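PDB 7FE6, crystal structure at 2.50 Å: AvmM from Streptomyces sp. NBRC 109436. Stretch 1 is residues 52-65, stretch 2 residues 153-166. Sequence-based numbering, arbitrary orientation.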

# COMPACT_ATOMS: atom_id res chain seq x y z
N ARG A 52 16.61 -13.13 -0.80
CA ARG A 52 17.10 -14.29 -0.07
C ARG A 52 18.38 -14.06 0.73
O ARG A 52 18.72 -14.91 1.55
CB ARG A 52 17.30 -15.48 -1.03
CG ARG A 52 16.00 -15.93 -1.69
CD ARG A 52 16.03 -17.40 -2.06
NE ARG A 52 14.77 -18.07 -1.75
CZ ARG A 52 14.64 -19.09 -0.90
NH1 ARG A 52 13.44 -19.61 -0.68
NH2 ARG A 52 15.71 -19.61 -0.31
N TYR A 53 19.07 -12.93 0.54
CA TYR A 53 20.28 -12.63 1.29
C TYR A 53 19.94 -12.01 2.64
O TYR A 53 19.28 -10.96 2.69
CB TYR A 53 21.20 -11.70 0.49
CG TYR A 53 22.45 -11.31 1.25
CD1 TYR A 53 23.54 -12.19 1.35
CD2 TYR A 53 22.54 -10.10 1.92
CE1 TYR A 53 24.68 -11.84 2.07
CE2 TYR A 53 23.67 -9.75 2.64
CZ TYR A 53 24.73 -10.62 2.71
OH TYR A 53 25.85 -10.26 3.43
N ALA A 54 20.40 -12.64 3.72
CA ALA A 54 20.18 -12.14 5.08
C ALA A 54 21.17 -11.02 5.38
O ALA A 54 22.38 -11.23 5.27
CB ALA A 54 20.33 -13.26 6.10
N TYR A 55 20.65 -9.83 5.74
CA TYR A 55 21.51 -8.70 6.06
C TYR A 55 21.87 -8.69 7.54
O TYR A 55 21.01 -8.91 8.40
CB TYR A 55 20.82 -7.39 5.70
CG TYR A 55 21.04 -7.05 4.26
CD1 TYR A 55 22.23 -6.49 3.84
CD2 TYR A 55 20.07 -7.32 3.30
CE1 TYR A 55 22.45 -6.19 2.53
CE2 TYR A 55 20.28 -7.02 1.98
CZ TYR A 55 21.48 -6.45 1.59
OH TYR A 55 21.73 -6.14 0.28
N PRO A 56 23.14 -8.43 7.86
CA PRO A 56 23.59 -8.56 9.26
C PRO A 56 23.09 -7.46 10.17
O PRO A 56 23.01 -7.66 11.39
CB PRO A 56 25.12 -8.56 9.14
CG PRO A 56 25.40 -7.84 7.86
CD PRO A 56 24.26 -8.18 6.94
N ASP A 57 22.80 -6.28 9.64
CA ASP A 57 22.29 -5.20 10.47
C ASP A 57 21.48 -4.27 9.59
O ASP A 57 21.85 -4.02 8.44
CB ASP A 57 23.44 -4.47 11.18
CG ASP A 57 23.02 -3.87 12.51
OD1 ASP A 57 21.83 -4.02 12.89
OD2 ASP A 57 23.87 -3.23 13.17
N THR A 58 20.34 -3.81 10.09
CA THR A 58 19.46 -2.98 9.29
C THR A 58 18.79 -1.95 10.19
O THR A 58 18.55 -2.21 11.37
CB THR A 58 18.35 -3.77 8.62
OG1 THR A 58 17.54 -4.36 9.64
CG2 THR A 58 18.91 -4.84 7.67
N GLY A 59 18.43 -0.82 9.58
CA GLY A 59 17.62 0.19 10.23
C GLY A 59 16.88 1.02 9.21
O GLY A 59 17.31 1.15 8.06
N LEU A 60 15.77 1.61 9.64
CA LEU A 60 14.93 2.41 8.76
C LEU A 60 15.36 3.88 8.73
O LEU A 60 15.66 4.48 9.77
CB LEU A 60 13.46 2.33 9.19
CG LEU A 60 12.52 3.18 8.30
CD1 LEU A 60 12.45 2.64 6.88
CD2 LEU A 60 11.15 3.48 8.90
N ASN A 61 15.34 4.46 7.54
CA ASN A 61 15.41 5.90 7.36
C ASN A 61 14.09 6.40 6.79
O ASN A 61 13.40 5.69 6.05
CB ASN A 61 16.57 6.29 6.44
CG ASN A 61 17.92 5.78 6.95
OD1 ASN A 61 18.47 6.30 7.93
ND2 ASN A 61 18.45 4.74 6.30
N LEU A 62 13.71 7.62 7.20
CA LEU A 62 12.48 8.28 6.80
C LEU A 62 12.83 9.67 6.28
O LEU A 62 13.58 10.40 6.93
CB LEU A 62 11.51 8.39 7.98
CG LEU A 62 10.02 8.13 7.82
CD1 LEU A 62 9.74 6.71 7.36
CD2 LEU A 62 9.39 8.37 9.15
N VAL A 63 12.34 10.02 5.09
CA VAL A 63 12.66 11.31 4.49
C VAL A 63 11.39 12.14 4.36
O VAL A 63 10.39 11.66 3.83
CB VAL A 63 13.34 11.15 3.12
CG1 VAL A 63 13.71 12.50 2.58
CG2 VAL A 63 14.57 10.29 3.26
N ILE A 64 11.43 13.36 4.87
CA ILE A 64 10.32 14.29 4.71
C ILE A 64 10.74 15.34 3.70
O ILE A 64 11.83 15.91 3.81
CB ILE A 64 9.90 14.93 6.04
CG1 ILE A 64 9.54 13.82 7.04
CG2 ILE A 64 8.73 15.88 5.79
CD1 ILE A 64 9.05 14.33 8.38
N TRP A 65 9.91 15.56 2.69
CA TRP A 65 10.25 16.37 1.53
C TRP A 65 9.11 17.35 1.24
O TRP A 65 7.95 16.95 1.20
CB TRP A 65 10.51 15.49 0.30
CG TRP A 65 10.69 16.24 -1.01
CD1 TRP A 65 11.67 17.15 -1.32
CD2 TRP A 65 9.90 16.09 -2.22
NE1 TRP A 65 11.53 17.59 -2.63
CE2 TRP A 65 10.46 16.95 -3.20
CE3 TRP A 65 8.78 15.33 -2.55
CZ2 TRP A 65 9.93 17.06 -4.48
CZ3 TRP A 65 8.25 15.44 -3.83
CH2 TRP A 65 8.83 16.30 -4.77
N ALA A 153 4.00 17.21 -0.90
CA ALA A 153 5.04 16.76 -0.01
C ALA A 153 5.01 15.24 -0.01
O ALA A 153 4.04 14.62 -0.47
CB ALA A 153 4.84 17.31 1.41
N GLY A 154 6.05 14.64 0.54
CA GLY A 154 6.08 13.20 0.64
C GLY A 154 6.81 12.77 1.89
O GLY A 154 7.73 13.45 2.36
N ILE A 155 6.38 11.64 2.44
CA ILE A 155 7.21 10.88 3.36
C ILE A 155 7.78 9.71 2.57
O ILE A 155 7.04 9.00 1.86
CB ILE A 155 6.40 10.40 4.58
CG1 ILE A 155 5.68 11.58 5.22
CG2 ILE A 155 7.33 9.77 5.59
CD1 ILE A 155 4.71 11.20 6.33
N PHE A 156 9.08 9.49 2.70
CA PHE A 156 9.75 8.43 1.97
C PHE A 156 10.42 7.47 2.93
O PHE A 156 11.03 7.89 3.92
CB PHE A 156 10.79 8.96 1.00
CG PHE A 156 10.23 9.78 -0.13
CD1 PHE A 156 9.85 11.12 0.08
CD2 PHE A 156 10.09 9.22 -1.40
CE1 PHE A 156 9.37 11.89 -0.95
CE2 PHE A 156 9.59 9.97 -2.44
CZ PHE A 156 9.23 11.32 -2.22
N ALA A 157 10.26 6.18 2.65
CA ALA A 157 10.89 5.13 3.44
C ALA A 157 12.13 4.63 2.71
O ALA A 157 12.04 4.18 1.56
CB ALA A 157 9.91 3.99 3.70
N LEU A 158 13.27 4.71 3.37
CA LEU A 158 14.54 4.30 2.78
C LEU A 158 15.17 3.29 3.72
O LEU A 158 15.85 3.68 4.69
CB LEU A 158 15.48 5.49 2.56
CG LEU A 158 16.90 5.14 2.10
CD1 LEU A 158 16.93 4.61 0.65
CD2 LEU A 158 17.84 6.32 2.31
N PRO A 159 14.97 1.99 3.48
CA PRO A 159 15.61 0.98 4.32
C PRO A 159 17.13 1.02 4.16
O PRO A 159 17.65 1.07 3.04
CB PRO A 159 15.02 -0.34 3.80
CG PRO A 159 13.78 0.07 3.05
CD PRO A 159 14.10 1.39 2.46
N GLY A 160 17.84 1.06 5.28
CA GLY A 160 19.30 1.01 5.30
C GLY A 160 19.81 -0.31 5.85
O GLY A 160 19.30 -0.83 6.85
N MET A 161 20.81 -0.86 5.16
CA MET A 161 21.45 -2.07 5.65
C MET A 161 22.96 -1.95 5.54
O MET A 161 23.51 -1.18 4.74
CB MET A 161 20.97 -3.32 4.91
CG MET A 161 20.84 -3.19 3.40
SD MET A 161 19.23 -2.57 2.83
CE MET A 161 18.29 -2.65 4.33
N LEU A 162 23.62 -2.74 6.38
CA LEU A 162 25.06 -2.94 6.35
C LEU A 162 25.28 -4.23 5.58
O LEU A 162 24.85 -5.31 6.01
CB LEU A 162 25.60 -3.01 7.78
CG LEU A 162 25.47 -1.70 8.58
CD1 LEU A 162 26.05 -1.82 9.96
CD2 LEU A 162 26.16 -0.57 7.84
N ASP A 163 25.90 -4.11 4.40
CA ASP A 163 26.22 -5.28 3.58
C ASP A 163 27.00 -6.34 4.36
O ASP A 163 26.59 -7.50 4.43
CB ASP A 163 27.02 -4.83 2.35
CG ASP A 163 27.33 -5.97 1.42
OD1 ASP A 163 26.38 -6.46 0.76
OD2 ASP A 163 28.52 -6.38 1.36
N ALA A 164 28.12 -5.96 4.95
CA ALA A 164 28.96 -6.91 5.66
C ALA A 164 29.01 -6.56 7.14
O ALA A 164 28.95 -5.38 7.50
CB ALA A 164 30.38 -6.92 5.09
N PRO A 165 29.11 -7.56 8.02
CA PRO A 165 29.09 -7.26 9.46
C PRO A 165 30.27 -6.38 9.83
O PRO A 165 31.40 -6.61 9.40
CB PRO A 165 29.18 -8.64 10.11
CG PRO A 165 28.69 -9.59 9.06
CD PRO A 165 29.16 -9.01 7.76
N GLY A 166 29.98 -5.36 10.62
CA GLY A 166 31.02 -4.41 10.95
C GLY A 166 31.23 -3.33 9.92
O GLY A 166 32.16 -2.53 10.08

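The two stretches meet as neighbouring antiparallel strands. Their axes approach to 4.6 Å with an angle of 160° between the N-to-C directions, and the pairing brings together residues at least 88 positions apart in the sequence. From Gly59 to Trp65 the register is unbroken, with Gly59 facing Gly160, Asn61 facing Leu158, Val63 facing Phe156 and Trp65 facing Gly154. Each of these pairs closes a two-bond ring. At the first, Gly59 N donates to Gly160 O at 2.9 Å and Gly160 N returns a bond to Gly59 O at 2.8 Å. At the second, Asn61 N to Leu158 O measures 3.0 Å, with a bent N-H...O angle of 145°, whereas Leu158 N to Asn61 O, at 2.9 Å and 176°, is nearly linear. Val63 N to Phe156 O and Phe156 N to Val63 O are both 2.8 Å; Trp65 N to Gly154 O and Gly154 N to Trp65 O are both 3.1 Å. Beyond the glycine pair, Leu162 N donates to Asp57 O at 3.0 Å and 173°.

The intervening pairs lack these bonds, but several of their alpha carbons lie close to carbonyls of the opposing strand. Leu62 CA is 3.2 Å from Phe156 O, with an angle at the hydrogen of 143°, and Ile155 CA is 3.3 Å from Val63 O at 141°, both consistent with CA-H...O contacts. Pro159 occupies one such position, opposite Leu60, so its lack of an amide hydrogen costs the ladder no bond.

Side chains alternate between the two faces of the sheet. On the face carrying Asn61, Val63 and Trp65, the Asn61 amide reinforces the backbone: ND2 donates to Leu158 O at 3.2 Å, so this carbonyl accepts from both the main chain and the side chain of one residue. Gly160 leaves room for that amide, since an ideal CB there would lie 2.9 Å from Asn61 ND2, a clash. Further along, Val63 CB packs 4.0 Å from Phe156 CB, and Trp65 CE3 lies 3.8 Å from Phe156 CE1, at the edge of the phenylalanine ring. Gly154 has a comparable steric role, because an ideal CB would come within 2.8 Å of Phe156 CE1.

The other face is aliphatic where Leu62 CG meets Ile155 CG2 at 3.9 Å and Leu60 CD1 reaches Ala157 CB at 4.3 Å. Toward Thr58 and Met161, whose alpha carbons are only 4.2 Å apart, Thr58 CG2 lies 3.8 Å from Met161 CB.

Tyr55 extends the contact beyond the regular ladder. Met161 CG sits over its ring, 3.6 Å from the centroid of Tyr55 and 16° off the normal, as expected for a CH-pi interaction. Pro56 CB packs against Pro165 CG at 3.7 Å, while the Tyr53 hydroxyl supplies a polar tie: its OH donates to Asp163 O at 3.0 Å, with that oxygen near the ring plane.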